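Aminotransferase class I and II (Anaerococcus prevotii, PDB 4EMY) probably acts as a pyridoxal 5'-phosphate-dependent transaminase of the class I family, working as a homodimer that holds the cofactor in its active site. Local coordinates at residues Tyr101-Ile105 and Ile283-Glu287; Arg115-Ser120 and Ser293-Trp298; Lys9-Trp13 and Glu143-Arg147. All coordinates share one frame; numbering follows the deposited sequence.

Contact 1 (Tyr101-Ile105 and Ile283-Glu287); sequences YISAI and IEEFE
Ser-103 and Glu-287 make the one hydrogen bond between the strand 101-105 and the helix segment 283-287. The hydroxyl OG of Ser-103 donates to Glu-287 OE2 over 2.8 Å, meeting the anti lone pair of that oxygen, the one turned away from its carboxylate partner. OG stands anti to the backbone N of its own residue (chi1 -166°), while the glutamate reaches the strand on a chain extended beyond CG. Arg-85 of helix 82-93 adds a weak hydrogen bond to Ser-103 OG and a long, weak ion pair to Glu-287 OE2.

The packed part of the contact lies around Ile-283 and around the pair Ile-105 and Phe-286. CD1 of Ile-105 lies 3.6 Å from CE2 of Phe-286, the two side chains sliding past each other in opposite directions, and the same ring atom reaches the carbonyl oxygen of Ser-103. Leu-290 touches Ile-105, and Phe-252 meets the Phe-286 ring. CG1 of Ile-283 rests against CB of Tyr-101 at 3.8 Å, and its CD1 lies 3.7 Å from the backbone N of Ser-103. The loose, solvent side is the tyrosine ring, which leads away from the helix into an exposed setting.

Strand and helix axes run almost parallel, 5° apart and 8.8 Å at their closest. The helix lies over one face of 101-107, an outermost strand, within this chain, of the large mixed sheet of the fold type I aminotransferases, which pairs along an edge with 271-277. The chemistry implies a mostly apolar contact with one serine-carboxylate bond that probably helps set the helix on the strand, the nearby arginine probably favouring the charged carboxylate.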
loop_
_atom_site.group_PDB
_atom_site.type_symbol
_atom_site.label_atom_id
_atom_site.label_comp_id
_atom_site.label_asym_id
_atom_site.label_seq_id
_atom_site.Cartn_x
_atom_site.Cartn_y
_atom_site.Cartn_z
ATOM N N TYR A 101 -18.004 -11.909 16.315
ATOM C CA TYR A 101 -17.032 -12.346 15.328
ATOM C C TYR A 101 -16.020 -11.247 15.028
ATOM O O TYR A 101 -16.380 -10.086 14.839
ATOM C CB TYR A 101 -17.746 -12.838 14.064
ATOM C CG TYR A 101 -18.716 -13.976 14.336
ATOM C CD1 TYR A 101 -18.263 -15.297 14.465
ATOM C CD2 TYR A 101 -20.088 -13.732 14.484
ATOM C CE1 TYR A 101 -19.144 -16.338 14.725
ATOM C CE2 TYR A 101 -20.979 -14.768 14.742
ATOM C CZ TYR A 101 -20.506 -16.067 14.860
ATOM O OH TYR A 101 -21.391 -17.096 15.115
ATOM N N ILE A 102 -14.747 -11.621 15.015
ATOM C CA ILE A 102 -13.657 -10.671 14.825
ATOM C C ILE A 102 -12.668 -11.170 13.767
ATOM O O ILE A 102 -12.215 -12.323 13.815
ATOM C CB ILE A 102 -12.916 -10.403 16.157
ATOM C CG1 ILE A 102 -13.869 -9.810 17.201
ATOM C CG2 ILE A 102 -11.708 -9.490 15.951
ATOM C CD1 ILE A 102 -13.344 -9.885 18.619
ATOM N N SER A 103 -12.338 -10.293 12.817
ATOM C CA SER A 103 -11.317 -10.587 11.809
ATOM C C SER A 103 -10.395 -9.404 11.550
ATOM O O SER A 103 -10.812 -8.253 11.613
ATOM C CB SER A 103 -11.955 -11.046 10.502
ATOM O OG SER A 103 -10.983 -11.633 9.658
ATOM N N ALA A 104 -9.133 -9.718 11.259
ATOM C CA ALA A 104 -8.096 -8.728 10.991
ATOM C C ALA A 104 -7.537 -8.947 9.594
ATOM O O ALA A 104 -7.352 -10.086 9.172
ATOM C CB ALA A 104 -6.995 -8.843 12.028
ATOM N N ILE A 105 -7.304 -7.852 8.875
ATOM C CA ILE A 105 -6.705 -7.889 7.536
ATOM C C ILE A 105 -5.537 -6.911 7.457
ATOM O O ILE A 105 -5.716 -5.701 7.650
ATOM C CB ILE A 105 -7.728 -7.555 6.423
ATOM C CG1 ILE A 105 -8.645 -8.746 6.153
ATOM C CG2 ILE A 105 -7.026 -7.204 5.117
ATOM C CD1 ILE A 105 -9.930 -8.735 6.940
ATOM N N ILE A 283 -18.966 -10.399 8.928
ATOM C CA ILE A 283 -17.519 -10.535 9.033
ATOM C C ILE A 283 -16.898 -11.146 7.775
ATOM O O ILE A 283 -15.922 -10.622 7.252
ATOM C CB ILE A 283 -17.129 -11.290 10.330
ATOM C CG1 ILE A 283 -16.870 -10.285 11.459
ATOM C CG2 ILE A 283 -15.920 -12.200 10.141
ATOM C CD1 ILE A 283 -15.624 -9.436 11.290
ATOM N N GLU A 284 -17.474 -12.235 7.277
ATOM C CA GLU A 284 -16.975 -12.860 6.053
ATOM C C GLU A 284 -17.065 -11.905 4.861
ATOM O O GLU A 284 -16.149 -11.842 4.039
ATOM C CB GLU A 284 -17.708 -14.172 5.773
ATOM C CG GLU A 284 -17.243 -15.319 6.661
ATOM C CD GLU A 284 -18.139 -16.543 6.588
ATOM O OE1 GLU A 284 -19.266 -16.454 6.035
ATOM O OE2 GLU A 284 -17.710 -17.604 7.097
ATOM N N GLU A 285 -18.167 -11.160 4.791
ATOM C CA GLU A 285 -18.367 -10.076 3.828
ATOM C C GLU A 285 -17.263 -9.015 3.933
ATOM O O GLU A 285 -16.772 -8.513 2.917
ATOM C CB GLU A 285 -19.733 -9.455 4.087
ATOM C CG GLU A 285 -20.107 -8.247 3.256
ATOM C CD GLU A 285 -21.366 -7.585 3.788
ATOM O OE1 GLU A 285 -21.280 -6.431 4.259
ATOM O OE2 GLU A 285 -22.439 -8.234 3.767
ATOM N N PHE A 286 -16.892 -8.690 5.172
ATOM C CA PHE A 286 -15.809 -7.759 5.487
ATOM C C PHE A 286 -14.480 -8.323 4.999
ATOM O O PHE A 286 -13.761 -7.652 4.262
ATOM C CB PHE A 286 -15.802 -7.494 6.998
ATOM C CG PHE A 286 -14.576 -6.797 7.512
ATOM C CD1 PHE A 286 -14.439 -5.422 7.400
ATOM C CD2 PHE A 286 -13.575 -7.517 8.157
ATOM C CE1 PHE A 286 -13.311 -4.782 7.894
ATOM C CE2 PHE A 286 -12.451 -6.883 8.655
ATOM C CZ PHE A 286 -12.318 -5.516 8.522
ATOM N N GLU A 287 -14.177 -9.562 5.393
ATOM C CA GLU A 287 -12.987 -10.286 4.926
ATOM C C GLU A 287 -12.865 -10.297 3.403
ATOM O O GLU A 287 -11.815 -9.966 2.868
ATOM C CB GLU A 287 -12.998 -11.733 5.427
ATOM C CG GLU A 287 -12.788 -11.909 6.923
ATOM C CD GLU A 287 -12.927 -13.355 7.372
ATOM O OE1 GLU A 287 -13.420 -14.183 6.574
ATOM O OE2 GLU A 287 -12.547 -13.666 8.523
#

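Contact 2 (Arg115-Ser120 and Ser293-Trp298); sequences RSAIFS and SARCNW
Arg-115 and Trp-298 both turn CG into the space between backbone N and carbonyl carbon (chi1 67° for the arginine), which sends the guanidinium of one and the indole of the other into the gap between helix segment 115-120 and the end of helix 280-297, with Trp-298 just past it. The arginine chain bends again at its second and third torsions, and NH2 arrives at the rim of the indole, 3.4 Å from CZ3 of Trp-298. The tryptophan thus offers its edge, not a face, to the charge. Beside it, OG of Ser-116 lies in the ring plane, 3.5 Å from CH2 of Trp-298; this hydroxyl is hydrogen-bonded to the carbonyl oxygen of Gly-112, one turn back.

Over one face of the guanidinium comes the amide of Asn-297, with ND2 3.3 Å from NH1 of Arg-115 and the two planes 43° apart. Both atoms are donors, so the pair is a packing contact without a hydrogen bond. ND2 of Asn-297 is spent instead on the carbonyl oxygen of Ser-293 (2.8 Å), which also accepts the backbone N of Asn-297 and so carries two bonds. OD1 of Asn-297 accepts from NE of Arg-115 of the second subunit, and OG of Ser-293 is hydrogen-bonded to Glu-144 of that subunit. The arginine-asparagine grouping therefore straddles the dimer interface.

Every touching residue is buried, yet the axes stay 11.9 Å apart at a signed crossing angle of 112°, and the arginine, asparagine and tryptophan side chains span the gap. Helix 109-121, which starts in the cofactor-binding turn with Gly-110 and Thr-111, is flanked here by the end of helix 280-297 and by helix 137-145, whose Ile-141 and Phe-145 touch Arg-115, while Pro-108, just beyond strand 101-107, meets the tryptophan.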
loop_
_atom_site.group_PDB
_atom_site.type_symbol
_atom_site.label_atom_id
_atom_site.label_comp_id
_atom_site.label_asym_id
_atom_site.label_seq_id
_atom_site.Cartn_x
_atom_site.Cartn_y
_atom_site.Cartn_z
ATOM N N ARG A 115 -8.709 3.936 4.953
ATOM C CA ARG A 115 -9.240 4.143 3.601
ATOM C C ARG A 115 -10.161 2.996 3.194
ATOM O O ARG A 115 -11.158 3.202 2.495
ATOM C CB ARG A 115 -8.110 4.282 2.569
ATOM C CG ARG A 115 -7.305 3.006 2.349
ATOM C CD ARG A 115 -6.860 2.801 0.905
ATOM N NE ARG A 115 -7.950 2.534 -0.044
ATOM C CZ ARG A 115 -8.548 1.353 -0.207
ATOM N NH1 ARG A 115 -9.524 1.217 -1.095
ATOM N NH2 ARG A 115 -8.189 0.307 0.528
ATOM N N SER A 116 -9.804 1.790 3.636
ATOM C CA SER A 116 -10.537 0.590 3.287
ATOM C C SER A 116 -11.927 0.630 3.903
ATOM O O SER A 116 -12.908 0.270 3.253
ATOM C CB SER A 116 -9.753 -0.640 3.730
ATOM O OG SER A 116 -8.540 -0.711 3.006
ATOM N N ALA A 117 -11.995 1.093 5.148
ATOM C CA ALA A 117 -13.256 1.270 5.856
ATOM C C ALA A 117 -14.132 2.332 5.188
ATOM O O ALA A 117 -15.333 2.121 5.012
ATOM C CB ALA A 117 -12.998 1.621 7.309
ATOM N N ILE A 118 -13.519 3.452 4.801
ATOM C CA ILE A 118 -14.216 4.537 4.120
ATOM C C ILE A 118 -14.701 4.131 2.725
ATOM O O ILE A 118 -15.767 4.575 2.278
ATOM C CB ILE A 118 -13.350 5.805 4.011
ATOM C CG1 ILE A 118 -12.879 6.243 5.397
ATOM C CG2 ILE A 118 -14.132 6.938 3.347
ATOM C CD1 ILE A 118 -11.982 7.462 5.387
ATOM N N PHE A 119 -13.927 3.288 2.048
ATOM C CA PHE A 119 -14.302 2.806 0.732
ATOM C C PHE A 119 -15.462 1.821 0.828
ATOM O O PHE A 119 -16.471 1.981 0.146
ATOM C CB PHE A 119 -13.105 2.164 0.038
ATOM C CG PHE A 119 -13.332 1.862 -1.417
ATOM C CD1 PHE A 119 -13.765 0.602 -1.824
ATOM C CD2 PHE A 119 -13.106 2.834 -2.386
ATOM C CE1 PHE A 119 -13.979 0.323 -3.168
ATOM C CE2 PHE A 119 -13.316 2.557 -3.732
ATOM C CZ PHE A 119 -13.752 1.300 -4.122
ATOM N N SER A 120 -15.325 0.825 1.700
ATOM C CA SER A 120 -16.271 -0.294 1.757
ATOM C C SER A 120 -17.608 -0.003 2.437
ATOM O O SER A 120 -18.604 -0.661 2.125
ATOM C CB SER A 120 -15.622 -1.515 2.404
ATOM O OG SER A 120 -14.646 -2.067 1.547
ATOM N N SER A 293 -9.994 -5.453 -1.945
ATOM C CA SER A 293 -9.352 -4.143 -1.898
ATOM C C SER A 293 -7.830 -4.265 -1.807
ATOM O O SER A 293 -7.118 -3.560 -2.522
ATOM C CB SER A 293 -9.887 -3.298 -0.734
ATOM O OG SER A 293 -11.053 -2.579 -1.091
ATOM N N ALA A 294 -7.338 -5.158 -0.942
ATOM C CA ALA A 294 -5.883 -5.355 -0.777
ATOM C C ALA A 294 -5.250 -5.778 -2.088
ATOM O O ALA A 294 -4.159 -5.321 -2.433
ATOM C CB ALA A 294 -5.574 -6.383 0.305
ATOM N N ARG A 295 -5.961 -6.634 -2.821
ATOM C CA ARG A 295 -5.447 -7.196 -4.057
ATOM C C ARG A 295 -5.329 -6.136 -5.125
ATOM O O ARG A 295 -4.417 -6.173 -5.946
ATOM C CB ARG A 295 -6.322 -8.344 -4.565
ATOM C CG ARG A 295 -5.576 -9.241 -5.542
ATOM C CD ARG A 295 -4.238 -9.665 -4.921
ATOM N NE ARG A 295 -3.157 -9.933 -5.875
ATOM C CZ ARG A 295 -3.153 -10.920 -6.769
ATOM N NH1 ARG A 295 -4.193 -11.741 -6.888
ATOM N NH2 ARG A 295 -2.103 -11.072 -7.567
ATOM N N CYS A 296 -6.244 -5.181 -5.084
ATOM C CA CYS A 296 -6.297 -4.130 -6.069
ATOM C C CYS A 296 -5.396 -2.960 -5.737
ATOM O O CYS A 296 -4.824 -2.351 -6.628
ATOM C CB CYS A 296 -7.737 -3.669 -6.253
ATOM S SG CYS A 296 -8.787 -4.988 -6.906
ATOM N N ASN A 297 -5.243 -2.658 -4.456
ATOM C CA ASN A 297 -4.523 -1.454 -4.058
ATOM C C ASN A 297 -3.043 -1.627 -3.691
ATOM O O ASN A 297 -2.227 -0.794 -4.071
ATOM C CB ASN A 297 -5.305 -0.700 -2.974
ATOM C CG ASN A 297 -6.664 -0.215 -3.472
ATOM O OD1 ASN A 297 -6.747 0.724 -4.267
ATOM N ND2 ASN A 297 -7.733 -0.860 -3.012
ATOM N N TRP A 298 -2.686 -2.696 -2.982
ATOM C CA TRP A 298 -1.280 -2.900 -2.589
ATOM C C TRP A 298 -0.780 -4.318 -2.731
ATOM O O TRP A 298 0.380 -4.611 -2.427
ATOM C CB TRP A 298 -1.036 -2.388 -1.172
ATOM C CG TRP A 298 -1.914 -3.036 -0.135
ATOM C CD1 TRP A 298 -1.706 -4.246 0.519
ATOM C CD2 TRP A 298 -3.184 -2.525 0.403
ATOM N NE1 TRP A 298 -2.730 -4.512 1.396
ATOM C CE2 TRP A 298 -3.648 -3.521 1.375
ATOM C CE3 TRP A 298 -3.950 -1.384 0.188
ATOM C CZ2 TRP A 298 -4.824 -3.357 2.088
ATOM C CZ3 TRP A 298 -5.136 -1.233 0.908
ATOM C CH2 TRP A 298 -5.561 -2.196 1.836
#

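Contact 3 (Lys9-Trp13 and Glu143-Arg147); sequences KRATW and EEFGR
Arg-10 places one face of its guanidinium over CA of Gly-146, which sits 3.4 Å from the plane and over its centre. NH1 of Arg-10 extends past it to the carbonyl carbon of Phe-145, at 3.7 Å. A bend at the second torsion of the arginine (chi2 -88°) carries CD across the carbonyl oxygens of Glu-143 and Glu-144, and NH2 closes a salt bridge with Glu-124. Gly-146 is where the backbone leaves helical geometry after helix 137-145, with a positive phi that suits glycine.

Arg-10 and Trp-13 both belong to the irregular N-terminal arm before helix 19-34; in class I aminotransferases such an arm commonly reaches over to the second subunit, and here Trp-13 stacks on His-292 of that subunit. Within its own chain the indole approaches the helix by its benzene end: OE2 of Glu-143 lies at the ring edge, 3.8 Å from CZ3 of Trp-13, while OE1 of that glutamate is paired with Arg-139. OE1 of Glu-144 comes within 4.0 Å of CZ2 of Trp-13 but is hydrogen-bonded to His-292 of the second subunit, and its OE2 to Ser-293 OG of that subunit.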
loop_
_atom_site.group_PDB
_atom_site.type_symbol
_atom_site.label_atom_id
_atom_site.label_comp_id
_atom_site.label_asym_id
_atom_site.label_seq_id
_atom_site.Cartn_x
_atom_site.Cartn_y
_atom_site.Cartn_z
ATOM N N LYS A 9 -11.500 14.561 -13.237
ATOM C CA LYS A 9 -11.943 15.583 -12.267
ATOM C C LYS A 9 -11.598 15.251 -10.805
ATOM O O LYS A 9 -11.152 16.120 -10.053
ATOM C CB LYS A 9 -13.454 15.841 -12.400
ATOM C CG LYS A 9 -13.875 16.614 -13.641
ATOM C CD LYS A 9 -13.604 18.105 -13.490
ATOM C CE LYS A 9 -14.010 18.882 -14.737
ATOM N NZ LYS A 9 -13.737 20.343 -14.597
ATOM N N ARG A 10 -11.816 13.995 -10.420
ATOM C CA ARG A 10 -11.523 13.506 -9.071
ATOM C C ARG A 10 -10.029 13.427 -8.789
ATOM O O ARG A 10 -9.589 13.619 -7.653
ATOM C CB ARG A 10 -12.135 12.118 -8.869
ATOM C CG ARG A 10 -13.635 12.114 -8.653
ATOM C CD ARG A 10 -13.974 12.267 -7.180
ATOM N NE ARG A 10 -15.403 12.078 -6.951
ATOM C CZ ARG A 10 -15.994 10.896 -6.796
ATOM N NH1 ARG A 10 -15.283 9.774 -6.838
ATOM N NH2 ARG A 10 -17.301 10.837 -6.595
ATOM N N ALA A 11 -9.259 13.129 -9.831
ATOM C CA ALA A 11 -7.821 12.928 -9.704
ATOM C C ALA A 11 -7.004 14.206 -9.938
ATOM O O ALA A 11 -5.784 14.197 -9.785
ATOM C CB ALA A 11 -7.367 11.815 -10.637
ATOM N N THR A 12 -7.673 15.302 -10.297
ATOM C CA THR A 12 -6.994 16.582 -10.498
ATOM C C THR A 12 -6.959 17.379 -9.191
ATOM O O THR A 12 -7.990 17.589 -8.548
ATOM C CB THR A 12 -7.640 17.413 -11.628
ATOM O OG1 THR A 12 -8.014 16.555 -12.715
ATOM C CG2 THR A 12 -6.666 18.467 -12.137
ATOM N N TRP A 13 -5.762 17.807 -8.801
ATOM C CA TRP A 13 -5.562 18.485 -7.525
ATOM C C TRP A 13 -4.850 19.792 -7.691
ATOM O O TRP A 13 -3.615 19.854 -7.678
ATOM C CB TRP A 13 -4.823 17.577 -6.546
ATOM C CG TRP A 13 -5.578 16.304 -6.266
ATOM C CD1 TRP A 13 -5.274 15.020 -6.709
ATOM C CD2 TRP A 13 -6.821 16.156 -5.494
ATOM N NE1 TRP A 13 -6.206 14.112 -6.264
ATOM C CE2 TRP A 13 -7.162 14.728 -5.532
ATOM C CE3 TRP A 13 -7.653 17.029 -4.796
ATOM C CZ2 TRP A 13 -8.284 14.224 -4.896
ATOM C CZ3 TRP A 13 -8.782 16.506 -4.159
ATOM C CH2 TRP A 13 -9.087 15.138 -4.208
ATOM N N GLU A 143 -12.417 12.816 -0.148
ATOM C CA GLU A 143 -12.379 13.591 -1.378
ATOM C C GLU A 143 -11.882 12.751 -2.547
ATOM O O GLU A 143 -12.363 12.901 -3.673
ATOM C CB GLU A 143 -11.523 14.842 -1.205
ATOM C CG GLU A 143 -12.087 15.828 -0.194
ATOM C CD GLU A 143 -11.391 17.168 -0.227
ATOM O OE1 GLU A 143 -11.183 17.752 0.853
ATOM O OE2 GLU A 143 -11.051 17.638 -1.334
ATOM N N GLU A 144 -10.931 11.861 -2.269
ATOM C CA GLU A 144 -10.409 10.955 -3.287
ATOM C C GLU A 144 -11.532 10.042 -3.782
ATOM O O GLU A 144 -11.733 9.896 -4.988
ATOM C CB GLU A 144 -9.221 10.146 -2.736
ATOM C CG GLU A 144 -8.691 9.050 -3.662
ATOM C CD GLU A 144 -7.299 9.311 -4.238
ATOM O OE1 GLU A 144 -6.866 10.484 -4.334
ATOM O OE2 GLU A 144 -6.633 8.318 -4.612
ATOM N N PHE A 145 -12.278 9.464 -2.845
ATOM C CA PHE A 145 -13.306 8.481 -3.167
ATOM C C PHE A 145 -14.715 9.057 -3.259
ATOM O O PHE A 145 -15.677 8.315 -3.459
ATOM C CB PHE A 145 -13.272 7.313 -2.178
ATOM C CG PHE A 145 -11.963 6.584 -2.151
ATOM C CD1 PHE A 145 -11.317 6.235 -3.332
ATOM C CD2 PHE A 145 -11.377 6.233 -0.943
ATOM C CE1 PHE A 145 -10.103 5.568 -3.302
ATOM C CE2 PHE A 145 -10.170 5.558 -0.907
ATOM C CZ PHE A 145 -9.532 5.223 -2.087
ATOM N N GLY A 146 -14.840 10.373 -3.117
ATOM C CA GLY A 146 -16.132 11.032 -3.296
ATOM C C GLY A 146 -17.110 10.833 -2.156
ATOM O O GLY A 146 -18.289 11.112 -2.300
ATOM N N ARG A 147 -16.618 10.341 -1.025
ATOM C CA ARG A 147 -17.390 10.320 0.213
ATOM C C ARG A 147 -17.501 11.743 0.761
ATOM O O ARG A 147 -16.656 12.605 0.486
ATOM C CB ARG A 147 -16.734 9.405 1.253
ATOM C CG ARG A 147 -16.964 7.914 1.047
ATOM C CD ARG A 147 -16.480 7.418 -0.312
ATOM N NE ARG A 147 -16.538 5.957 -0.456
ATOM C CZ ARG A 147 -16.435 5.304 -1.614
ATOM N NH1 ARG A 147 -16.278 5.968 -2.751
ATOM N NH2 ARG A 147 -16.495 3.981 -1.639
#

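How the contacts relate
Contacts 1 and 2 share helix 280-297, and strand 101-107 leads directly into helix 109-121, so one run of chain meets that helix twice. Contact 2 is wholly buried near the cofactor, whereas contacts 1 and 3 are partly buried, the latter toward the N-terminal arm. Chemistry follows place: contact 1 is mainly aliphatic and aromatic, contact 2 polar, contact 3 a flat charged group and an indole that meets the helix by its benzene end; contacts 2 and 3 both reach the second subunit. These two touch, Arg-147 NH2 lying 2.7 Å from Phe-119 O in a probable hydrogen bond, and the rings of Phe-119 and Phe-145 meeting edge-to-face; contact 1 touches neither.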